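Side-chain contacts in neurotoxin (Clostridium botulinum, PDB 3N7L), which probably binds gangliosides on the nerve-cell surface, as the receptor-binding domain of a botulinum neurotoxin of the mosaic D/C serotype: residues N63-Y66 against N67-E71; M156-N160 against G161-D165; T307-N311 against K312-L316; D336-M339 against D340-R343. All coordinates share one frame; numbering follows the deposited sequence.

Contact 1. Residues N63-Y66 against N67-E71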
loop_
_atom_site.group_PDB
_atom_site.type_symbol
_atom_site.label_atom_id
_atom_site.label_comp_id
_atom_site.label_asym_id
_atom_site.label_seq_id
_atom_site.Cartn_x
_atom_site.Cartn_y
_atom_site.Cartn_z
ATOM N N ASN A 63 0.247 6.806 35.515
ATOM C CA ASN A 63 0.676 8.190 35.660
ATOM C C ASN A 63 1.020 8.811 34.316
ATOM O O ASN A 63 0.714 9.977 34.067
ATOM C CB ASN A 63 1.878 8.268 36.601
ATOM C CG ASN A 63 1.556 7.755 37.995
ATOM O OD1 ASN A 63 0.650 8.264 38.659
ATOM N ND2 ASN A 63 2.294 6.742 38.444
ATOM N N ILE A 64 1.659 8.027 33.454
ATOM C CA ILE A 64 2.025 8.500 32.126
ATOM C C ILE A 64 0.753 8.844 31.351
ATOM O O ILE A 64 0.676 9.885 30.700
ATOM C CB ILE A 64 2.837 7.428 31.363
ATOM C CG1 ILE A 64 4.177 7.206 32.066
ATOM C CG2 ILE A 64 3.060 7.858 29.918
ATOM C CD1 ILE A 64 5.023 8.467 32.199
ATOM N N VAL A 65 -0.243 7.969 31.433
ATOM C CA VAL A 65 -1.518 8.193 30.758
ATOM C C VAL A 65 -2.196 9.414 31.376
ATOM O O VAL A 65 -2.663 10.309 30.673
ATOM C CB VAL A 65 -2.465 6.976 30.923
ATOM C CG1 VAL A 65 -3.824 7.280 30.306
ATOM C CG2 VAL A 65 -1.856 5.751 30.273
ATOM N N TYR A 66 -2.227 9.435 32.703
ATOM C CA TYR A 66 -2.850 10.512 33.463
ATOM C C TYR A 66 -2.364 11.917 33.108
ATOM O O TYR A 66 -3.165 12.842 32.999
ATOM C CB TYR A 66 -2.634 10.272 34.958
ATOM C CG TYR A 66 -3.409 11.214 35.846
ATOM C CD1 TYR A 66 -4.770 11.019 36.083
ATOM C CD2 TYR A 66 -2.783 12.308 36.446
ATOM C CE1 TYR A 66 -5.487 11.889 36.901
ATOM C CE2 TYR A 66 -3.491 13.186 37.261
ATOM C CZ TYR A 66 -4.842 12.969 37.486
ATOM O OH TYR A 66 -5.546 13.830 38.302
ATOM N N ASN A 67 -1.058 12.082 32.925
ATOM C CA ASN A 67 -0.518 13.401 32.606
ATOM C C ASN A 67 -0.325 13.698 31.126
ATOM O O ASN A 67 0.500 14.540 30.770
ATOM C CB ASN A 67 0.815 13.621 33.331
ATOM C CG ASN A 67 0.659 13.651 34.840
ATOM O OD1 ASN A 67 0.498 12.613 35.478
ATOM N ND2 ASN A 67 0.690 14.848 35.415
ATOM N N ALA A 68 -1.086 13.035 30.260
ATOM C CA ALA A 68 -0.941 13.273 28.827
ATOM C C ALA A 68 -2.249 13.247 28.043
ATOM O O ALA A 68 -2.582 14.204 27.348
ATOM C CB ALA A 68 0.028 12.257 28.237
ATOM N N MET A 69 -2.979 12.147 28.168
ATOM C CA MET A 69 -4.237 11.935 27.457
ATOM C C MET A 69 -5.327 12.992 27.627
ATOM O O MET A 69 -6.160 13.174 26.737
ATOM C CB MET A 69 -4.809 10.574 27.848
ATOM C CG MET A 69 -3.857 9.417 27.617
ATOM S SD MET A 69 -3.503 9.185 25.873
ATOM C CE MET A 69 -4.910 8.156 25.413
ATOM N N TYR A 70 -5.328 13.688 28.759
ATOM C CA TYR A 70 -6.355 14.695 29.019
ATOM C C TYR A 70 -6.095 16.057 28.396
ATOM O O TYR A 70 -6.926 16.959 28.491
ATOM C CB TYR A 70 -6.571 14.823 30.528
ATOM C CG TYR A 70 -7.126 13.550 31.120
ATOM C CD1 TYR A 70 -8.497 13.278 31.078
ATOM C CD2 TYR A 70 -6.278 12.580 31.650
ATOM C CE1 TYR A 70 -9.009 12.066 31.549
ATOM C CE2 TYR A 70 -6.780 11.364 32.118
ATOM C CZ TYR A 70 -8.147 11.115 32.061
ATOM O OH TYR A 70 -8.645 9.908 32.497
ATOM N N GLU A 71 -4.948 16.210 27.750
ATOM C CA GLU A 71 -4.633 17.472 27.101
ATOM C C GLU A 71 -4.479 17.259 25.601
ATOM O O GLU A 71 -5.422 17.467 24.842
ATOM C CB GLU A 71 -3.357 18.069 27.690
ATOM C CG GLU A 71 -3.479 18.404 29.162
ATOM C CD GLU A 71 -2.277 19.158 29.681
ATOM O OE1 GLU A 71 -1.155 18.611 29.618
ATOM O OE2 GLU A 71 -2.457 20.302 30.152
HETATM O O HOH W 1 -3.213 14.591 30.807
#
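Val-65 and Met-69 meet side chain to side chain where a short helix runs out, their chains crossing at a slant. CG1 of Val-65 touches CG of Met-69 at 3.4 Å, tighter than usual for two carbons. The valine torsion puts CG1 there: it stands anti to the backbone N (chi1 176°), beside its own carbonyl carbon. Both residues are buried, which suits their apolar side chains, and flexible Met-69, bent at chi2 and chi3, carries this surface on toward Phe-177. One residue further along, CD2 of Tyr-70 lies 3.4 Å from the backbone O of Tyr-66, which sits at the edge of the Tyr-70 ring. The Tyr-70 hydroxyl is hydrogen-bonded to the backbone N of Phe-177, whose ring meets that of Tyr-70 edge-to-face. Val-65 O takes two N-H groups: Met-69 N, in the carbonyl plane at 3.1 Å, and Ala-68 N, well above that plane at 3.2 Å. A water accepts from Tyr-70 N and donates to Tyr-66 O. Asn-67, first to leave helical angles, still donates its N to Asn-63 O. This C-terminal end of helix 62-66 leads into strand 72-82 of the lectin-like, concanavalin-clan jelly roll.

Contact 2. Residues M156-N160 against G161-D165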
loop_
_atom_site.group_PDB
_atom_site.type_symbol
_atom_site.label_atom_id
_atom_site.label_comp_id
_atom_site.label_asym_id
_atom_site.label_seq_id
_atom_site.Cartn_x
_atom_site.Cartn_y
_atom_site.Cartn_z
ATOM N N MET A 156 -8.204 15.249 14.844
ATOM C CA MET A 156 -7.903 15.178 13.413
ATOM C C MET A 156 -7.347 13.817 13.008
ATOM O O MET A 156 -6.631 13.174 13.780
ATOM C CB MET A 156 -6.878 16.253 13.027
ATOM C CG MET A 156 -7.199 17.661 13.517
ATOM S SD MET A 156 -5.987 18.884 12.947
ATOM C CE MET A 156 -4.647 18.606 14.078
ATOM N N ILE A 157 -7.676 13.372 11.800
ATOM C CA ILE A 157 -7.151 12.099 11.333
ATOM C C ILE A 157 -6.462 12.275 9.990
ATOM O O ILE A 157 -6.992 12.912 9.080
ATOM C CB ILE A 157 -8.245 11.001 11.225
ATOM C CG1 ILE A 157 -7.596 9.689 10.779
ATOM C CG2 ILE A 157 -9.324 11.405 10.231
ATOM C CD1 ILE A 157 -8.494 8.486 10.922
ATOM N N TYR A 158 -5.256 11.728 9.899
ATOM C CA TYR A 158 -4.455 11.795 8.687
ATOM C C TYR A 158 -4.211 10.376 8.176
ATOM O O TYR A 158 -4.112 9.428 8.960
ATOM C CB TYR A 158 -3.098 12.439 8.979
ATOM C CG TYR A 158 -3.140 13.846 9.537
ATOM C CD1 TYR A 158 -2.806 14.943 8.736
ATOM C CD2 TYR A 158 -3.454 14.079 10.882
ATOM C CE1 TYR A 158 -2.774 16.239 9.256
ATOM C CE2 TYR A 158 -3.427 15.377 11.418
ATOM C CZ TYR A 158 -3.082 16.449 10.597
ATOM O OH TYR A 158 -3.012 17.724 11.116
ATOM N N ILE A 159 -4.117 10.240 6.860
ATOM C CA ILE A 159 -3.845 8.957 6.234
ATOM C C ILE A 159 -2.699 9.220 5.275
ATOM O O ILE A 159 -2.796 10.090 4.410
ATOM C CB ILE A 159 -5.076 8.430 5.463
ATOM C CG1 ILE A 159 -6.211 8.132 6.449
ATOM C CG2 ILE A 159 -4.707 7.181 4.660
ATOM C CD1 ILE A 159 -5.856 7.090 7.509
ATOM N N ASN A 160 -1.609 8.478 5.443
ATOM C CA ASN A 160 -0.420 8.649 4.611
ATOM C C ASN A 160 0.034 10.107 4.588
ATOM O O ASN A 160 0.426 10.637 3.547
ATOM C CB ASN A 160 -0.678 8.149 3.186
ATOM C CG ASN A 160 -0.986 6.667 3.147
ATOM O OD1 ASN A 160 -0.475 5.907 3.967
ATOM N ND2 ASN A 160 -1.820 6.247 2.194
ATOM N N GLY A 161 -0.027 10.749 5.752
ATOM C CA GLY A 161 0.399 12.129 5.863
ATOM C C GLY A 161 -0.582 13.182 5.381
ATOM O O GLY A 161 -0.303 14.377 5.507
ATOM N N LYS A 162 -1.723 12.766 4.836
ATOM C CA LYS A 162 -2.708 13.729 4.342
ATOM C C LYS A 162 -3.885 13.907 5.294
ATOM O O LYS A 162 -4.484 12.933 5.743
ATOM C CB LYS A 162 -3.228 13.299 2.969
ATOM C CG LYS A 162 -2.156 13.212 1.894
ATOM C CD LYS A 162 -1.574 14.584 1.559
ATOM C CE LYS A 162 -0.538 14.487 0.450
ATOM N NZ LYS A 162 0.008 15.829 0.094
ATOM N N LEU A 163 -4.214 15.159 5.599
ATOM C CA LEU A 163 -5.328 15.444 6.494
ATOM C C LEU A 163 -6.619 14.990 5.837
ATOM O O LEU A 163 -6.928 15.396 4.722
ATOM C CB LEU A 163 -5.407 16.942 6.801
ATOM C CG LEU A 163 -6.607 17.361 7.659
ATOM C CD1 LEU A 163 -6.559 16.637 9.004
ATOM C CD2 LEU A 163 -6.599 18.865 7.859
ATOM N N ILE A 164 -7.373 14.150 6.533
ATOM C CA ILE A 164 -8.623 13.633 5.994
ATOM C C ILE A 164 -9.851 14.278 6.625
ATOM O O ILE A 164 -10.779 14.680 5.925
ATOM C CB ILE A 164 -8.716 12.104 6.196
ATOM C CG1 ILE A 164 -7.594 11.405 5.418
ATOM C CG2 ILE A 164 -10.088 11.596 5.744
ATOM C CD1 ILE A 164 -7.686 11.584 3.919
ATOM N N ASP A 165 -9.859 14.381 7.946
ATOM C CA ASP A 165 -11.001 14.962 8.633
ATOM C C ASP A 165 -10.552 15.672 9.907
ATOM O O ASP A 165 -9.488 15.384 10.453
ATOM C CB ASP A 165 -12.012 13.850 8.947
ATOM C CG ASP A 165 -13.362 14.384 9.412
ATOM O OD1 ASP A 165 -13.790 15.458 8.935
ATOM O OD2 ASP A 165 -14.006 13.709 10.243
#
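Leu-163 lays a methyl group over the ring of Tyr-158. Its CD1 is 3.9 Å from the ring centroid and only 16° off the normal, a CH-pi contact, while CB stays 3.7 Å from CE1 of the tyrosine. Leu-163 has CG anti to the backbone N (chi1 176°), which carries its branched end alongside the neighbouring strand and over the ring; CD1 also reaches CB of Met-156. An aromatic suits Tyr-158 because its flat face accepts the leucine while its hydroxyl bonds to Asp-217 at the start of helix 217-226. The backbone here forms a beta hairpin, closed by a type I' turn from Ile-159 to Lys-162 and interrupted by a classic beta bulge, in which Ile-164 and Asp-165 both face Ile-157. The Ile-157 O takes Ile-164 N at 2.9 Å and, weakly, Asp-165 N. Asn-160 and Gly-161 occupy the turn corners with positive phi, a conformation that asparagine tolerates and glycine favours. On the sheet face away from Tyr-158, CG1 of Ile-159 meets CG1 of Ile-164 at 3.7 Å, and both side chains go on to pack against Phe-128 and Phe-356. In Ile-157, CG1 takes the position anti to N (chi1 -178°), so CG2 is wedged between the backbone N and carbonyl carbon, where it meets CB of Asp-165 at 3.9 Å.

Contact 3. Residues T307-N311 against K312-L316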
loop_
_atom_site.group_PDB
_atom_site.type_symbol
_atom_site.label_atom_id
_atom_site.label_comp_id
_atom_site.label_asym_id
_atom_site.label_seq_id
_atom_site.Cartn_x
_atom_site.Cartn_y
_atom_site.Cartn_z
ATOM N N THR A 307 7.796 -13.274 -19.064
ATOM C CA THR A 307 6.397 -13.661 -18.926
ATOM C C THR A 307 6.147 -14.991 -19.615
ATOM O O THR A 307 6.614 -15.221 -20.725
ATOM C CB THR A 307 5.426 -12.605 -19.508
ATOM O OG1 THR A 307 4.074 -13.063 -19.343
ATOM C CG2 THR A 307 5.709 -12.355 -20.989
ATOM N N THR A 308 5.416 -15.867 -18.937
ATOM C CA THR A 308 5.091 -17.177 -19.478
ATOM C C THR A 308 3.696 -17.112 -20.072
ATOM O O THR A 308 2.725 -16.869 -19.360
ATOM C CB THR A 308 5.122 -18.252 -18.372
ATOM O OG1 THR A 308 6.444 -18.329 -17.825
ATOM C CG2 THR A 308 4.721 -19.623 -18.935
ATOM N N ILE A 309 3.581 -17.315 -21.379
ATOM C CA ILE A 309 2.260 -17.251 -21.984
ATOM C C ILE A 309 1.615 -18.628 -22.042
ATOM O O ILE A 309 0.700 -18.919 -21.263
ATOM C CB ILE A 309 2.305 -16.584 -23.376
ATOM C CG1 ILE A 309 2.266 -15.058 -23.218
ATOM C CG2 ILE A 309 1.099 -16.999 -24.203
ATOM C CD1 ILE A 309 3.311 -14.482 -22.316
ATOM N N ASP A 310 2.059 -19.480 -22.952
ATOM C CA ASP A 310 1.487 -20.816 -23.000
ATOM C C ASP A 310 2.420 -21.653 -22.154
ATOM O O ASP A 310 2.277 -21.732 -20.930
ATOM C CB ASP A 310 1.449 -21.336 -24.436
ATOM C CG ASP A 310 0.145 -21.001 -25.141
ATOM O OD1 ASP A 310 -0.268 -19.822 -25.108
ATOM O OD2 ASP A 310 -0.467 -21.922 -25.731
ATOM N N ASN A 311 3.385 -22.266 -22.816
ATOM C CA ASN A 311 4.386 -23.063 -22.143
ATOM C C ASN A 311 5.709 -22.595 -22.698
ATOM O O ASN A 311 6.627 -23.379 -22.904
ATOM C CB ASN A 311 4.172 -24.548 -22.420
ATOM C CG ASN A 311 3.171 -25.165 -21.474
ATOM O OD1 ASN A 311 3.423 -25.258 -20.271
ATOM N ND2 ASN A 311 2.022 -25.577 -22.005
ATOM N N LYS A 312 5.777 -21.297 -22.969
ATOM C CA LYS A 312 6.987 -20.687 -23.489
ATOM C C LYS A 312 7.170 -19.396 -22.729
ATOM O O LYS A 312 6.213 -18.854 -22.174
ATOM C CB LYS A 312 6.857 -20.400 -24.989
ATOM C CG LYS A 312 6.210 -21.531 -25.779
ATOM C CD LYS A 312 6.587 -21.535 -27.261
ATOM C CE LYS A 312 6.845 -20.144 -27.827
ATOM N NZ LYS A 312 8.211 -19.641 -27.473
ATOM N N GLN A 313 8.395 -18.899 -22.692
ATOM C CA GLN A 313 8.640 -17.658 -21.984
ATOM C C GLN A 313 9.165 -16.586 -22.921
ATOM O O GLN A 313 9.989 -16.846 -23.799
ATOM C CB GLN A 313 9.615 -17.877 -20.832
ATOM C CG GLN A 313 9.294 -17.011 -19.642
ATOM C CD GLN A 313 10.195 -17.264 -18.453
ATOM O OE1 GLN A 313 9.822 -16.976 -17.316
ATOM N NE2 GLN A 313 11.388 -17.789 -18.705
ATOM N N TYR A 314 8.654 -15.378 -22.741
ATOM C CA TYR A 314 9.063 -14.256 -23.555
ATOM C C TYR A 314 9.588 -13.175 -22.627
ATOM O O TYR A 314 9.450 -13.269 -21.407
ATOM C CB TYR A 314 7.866 -13.698 -24.341
ATOM C CG TYR A 314 7.149 -14.712 -25.209
ATOM C CD1 TYR A 314 6.252 -15.630 -24.658
ATOM C CD2 TYR A 314 7.388 -14.768 -26.582
ATOM C CE1 TYR A 314 5.609 -16.586 -25.458
ATOM C CE2 TYR A 314 6.757 -15.717 -27.390
ATOM C CZ TYR A 314 5.871 -16.622 -26.823
ATOM O OH TYR A 314 5.266 -17.568 -27.625
ATOM N N SER A 315 10.216 -12.163 -23.207
ATOM C CA SER A 315 10.692 -11.031 -22.427
ATOM C C SER A 315 10.039 -9.834 -23.103
ATOM O O SER A 315 9.762 -9.876 -24.305
ATOM C CB SER A 315 12.218 -10.910 -22.480
ATOM O OG SER A 315 12.685 -10.831 -23.810
ATOM N N LEU A 316 9.752 -8.785 -22.340
ATOM C CA LEU A 316 9.146 -7.609 -22.936
ATOM C C LEU A 316 10.236 -6.876 -23.706
ATOM O O LEU A 316 11.380 -6.811 -23.260
ATOM C CB LEU A 316 8.534 -6.710 -21.857
ATOM C CG LEU A 316 7.435 -7.382 -21.026
ATOM C CD1 LEU A 316 6.704 -6.332 -20.198
ATOM C CD2 LEU A 316 6.452 -8.112 -21.947
#
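Thr-307 to Leu-316 form the tip of an antiparallel beta hairpin, strands 302-308 and 313-318, in the C-terminal half of the receptor-binding domain. Thr-307 and Tyr-314 are a hydrogen-bonded pair: Tyr-314 N donates to Thr-307 O at 2.9 Å, almost straight at 172°, and Thr-307 N returns a bond of the same length to Tyr-314 O. Nearer the loop, Ile-309 N reaches Lys-312 O at 3.2 Å, almost end-on to the carbonyl.

The side chains sort by face. Tyr-314 crosses Ile-309 at about a right angle; CB of the isoleucine is 3.9 Å from CE1 and its CD1 an equal distance from CD1 of the ring. The tyrosine torsion (chi1 -56°) sets CG beside its own backbone N, and with the ring so placed Thr-307 O lies at its edge, in the ring plane. A branched aliphatic residue and a broad aromatic give each other apolar surface here, and both also touch Lys-261 of strand 257-262. Beta-branched Thr-307 fits an extended strand, and its hydroxyl is held by Lys-282 O.

Thr-308 and Gln-313, a non-hydrogen-bonded pair, share the other, exposed face, where polar residues are at ease. There the aliphatic part of the glutamine does the touching, CG lying 3.6 Å from OG1 of Thr-308. Lys-312 turns its amine away to a salt bridge with Asp-336. Beta hairpins are the building elements of the beta-trefoil fold, to which this C-terminal region belongs.

Contact 4. Residues D336-M339 against D340-R343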
loop_
_atom_site.group_PDB
_atom_site.type_symbol
_atom_site.label_atom_id
_atom_site.label_comp_id
_atom_site.label_asym_id
_atom_site.label_seq_id
_atom_site.Cartn_x
_atom_site.Cartn_y
_atom_site.Cartn_z
ATOM N N ASP A 336 10.590 -13.656 -27.817
ATOM C CA ASP A 336 11.428 -14.774 -27.387
ATOM C C ASP A 336 12.801 -14.382 -27.935
ATOM O O ASP A 336 13.151 -14.716 -29.065
ATOM C CB ASP A 336 10.932 -16.084 -28.013
ATOM C CG ASP A 336 11.588 -17.313 -27.398
ATOM O OD1 ASP A 336 10.998 -18.414 -27.491
ATOM O OD2 ASP A 336 12.690 -17.180 -26.824
ATOM N N GLN A 337 13.563 -13.652 -27.127
ATOM C CA GLN A 337 14.862 -13.134 -27.547
ATOM C C GLN A 337 16.019 -13.400 -26.581
ATOM O O GLN A 337 15.821 -13.532 -25.373
ATOM C CB GLN A 337 14.728 -11.621 -27.746
ATOM C CG GLN A 337 14.247 -10.922 -26.473
ATOM C CD GLN A 337 13.869 -9.460 -26.674
ATOM O OE1 GLN A 337 13.320 -8.816 -25.768
ATOM N NE2 GLN A 337 14.165 -8.928 -27.848
ATOM N N PRO A 338 17.249 -13.470 -27.110
ATOM C CA PRO A 338 18.430 -13.708 -26.270
ATOM C C PRO A 338 18.792 -12.448 -25.465
ATOM O O PRO A 338 18.268 -11.367 -25.729
ATOM C CB PRO A 338 19.505 -14.107 -27.285
ATOM C CG PRO A 338 19.109 -13.371 -28.515
ATOM C CD PRO A 338 17.599 -13.503 -28.543
ATOM N N MET A 339 19.682 -12.595 -24.488
ATOM C CA MET A 339 20.080 -11.488 -23.615
ATOM C C MET A 339 20.637 -10.251 -24.328
ATOM O O MET A 339 20.321 -9.121 -23.940
ATOM C CB MET A 339 21.088 -11.993 -22.580
ATOM C CG MET A 339 21.258 -11.089 -21.356
ATOM S SD MET A 339 19.693 -10.727 -20.489
ATOM C CE MET A 339 19.150 -12.374 -20.073
ATOM N N ASP A 340 21.462 -10.447 -25.355
ATOM C CA ASP A 340 22.018 -9.312 -26.092
ATOM C C ASP A 340 20.891 -8.438 -26.639
ATOM O O ASP A 340 21.011 -7.214 -26.674
ATOM C CB ASP A 340 22.907 -9.789 -27.252
ATOM C CG ASP A 340 24.274 -10.271 -26.786
ATOM O OD1 ASP A 340 25.042 -10.784 -27.626
ATOM O OD2 ASP A 340 24.584 -10.137 -25.579
ATOM N N GLU A 341 19.795 -9.064 -27.061
ATOM C CA GLU A 341 18.657 -8.319 -27.589
ATOM C C GLU A 341 17.885 -7.628 -26.465
ATOM O O GLU A 341 17.392 -6.511 -26.630
ATOM C CB GLU A 341 17.725 -9.247 -28.373
ATOM C CG GLU A 341 18.373 -9.873 -29.600
ATOM C CD GLU A 341 19.025 -8.840 -30.503
ATOM O OE1 GLU A 341 18.308 -7.942 -30.996
ATOM O OE2 GLU A 341 20.257 -8.919 -30.716
ATOM N N ILE A 342 17.781 -8.294 -25.320
ATOM C CA ILE A 342 17.081 -7.712 -24.180
ATOM C C ILE A 342 17.783 -6.436 -23.703
ATOM O O ILE A 342 17.136 -5.435 -23.395
ATOM C CB ILE A 342 17.004 -8.709 -23.002
ATOM C CG1 ILE A 342 16.096 -9.885 -23.381
ATOM C CG2 ILE A 342 16.497 -7.999 -21.744
ATOM C CD1 ILE A 342 15.986 -10.957 -22.309
ATOM N N ARG A 343 19.109 -6.473 -23.660
ATOM C CA ARG A 343 19.885 -5.323 -23.208
ATOM C C ARG A 343 19.667 -4.100 -24.097
ATOM O O ARG A 343 19.729 -2.962 -23.627
ATOM C CB ARG A 343 21.374 -5.682 -23.169
ATOM C CG ARG A 343 21.687 -6.858 -22.254
ATOM C CD ARG A 343 23.149 -7.268 -22.349
ATOM N NE ARG A 343 24.006 -6.397 -21.554
ATOM C CZ ARG A 343 24.095 -6.449 -20.226
ATOM N NH1 ARG A 343 23.382 -7.336 -19.544
ATOM N NH2 ARG A 343 24.890 -5.607 -19.579
#
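Gln-337 lays its side chain alongside the first turn of helix 339-345, in a helix N-terminus that has Pro-338 at the N-cap within the beta-trefoil half of the domain. Its CG occupies the place between the backbone N and carbonyl carbon (chi1 58°), and from there the extended chain runs across the helix start. CG meets CG1 of Ile-342 at 3.7 Å, and NE2 comes within 3.6 Å of CB of Glu-341. The amide plane is turned 53° from the Glu-341 carboxylate. A long amide suits the position because its methylenes can lie on apolar Ile-342 while OE1 bonds to the hydroxyl of Ser-315.

Pro-338 lies side by side with Glu-341, its CG 3.7 Å from CG of the glutamate, so that two aliphatic surfaces meet; the charged end of Glu-341 forms a long, weak ion pair through OE2 with Lys-344. Proline suits the N-cap position, where its missing N-H costs no helix hydrogen bond and its ring restricts phi. Its carbonyl O accepts Ile-342 N at 3.1 Å in the carbonyl plane, with a weak second bond from Glu-341 N.

Met-339 follows as the first helical residue. Its chain bends at chi2 and chi3 and runs obliquely past Ile-342, with CE 4.1 Å from CD1 of the isoleucine; both side chains also touch Tyr-304 of strand 302-308, and a flexible methionine can adapt to that surface. Met-339 O accepts Arg-343 N at 2.9 Å, and the same oxygen has CG of Arg-343 just 3.1 Å away.

Along the chain the four contacts come in series, two in each half of the receptor-binding domain. Contacts 1 and 2 belong to the N-terminal, lectin-like half; their centres are 23 Å apart and they do not touch, although strand 72-82, which follows contact 1, joins the sheet of the contact 2 hairpin through strand 143-150. Contacts 3 and 4 belong to the C-terminal, trefoil half, with centres 13 Å apart, and they do touch: Lys-312 NZ forms a 3.0 Å salt bridge with Asp-336 OD1, tying the hairpin tip to the chain leading into helix 339-345. Between the pairs the centres lie 43 to 64 Å apart, consistent with two separately packed subdomains.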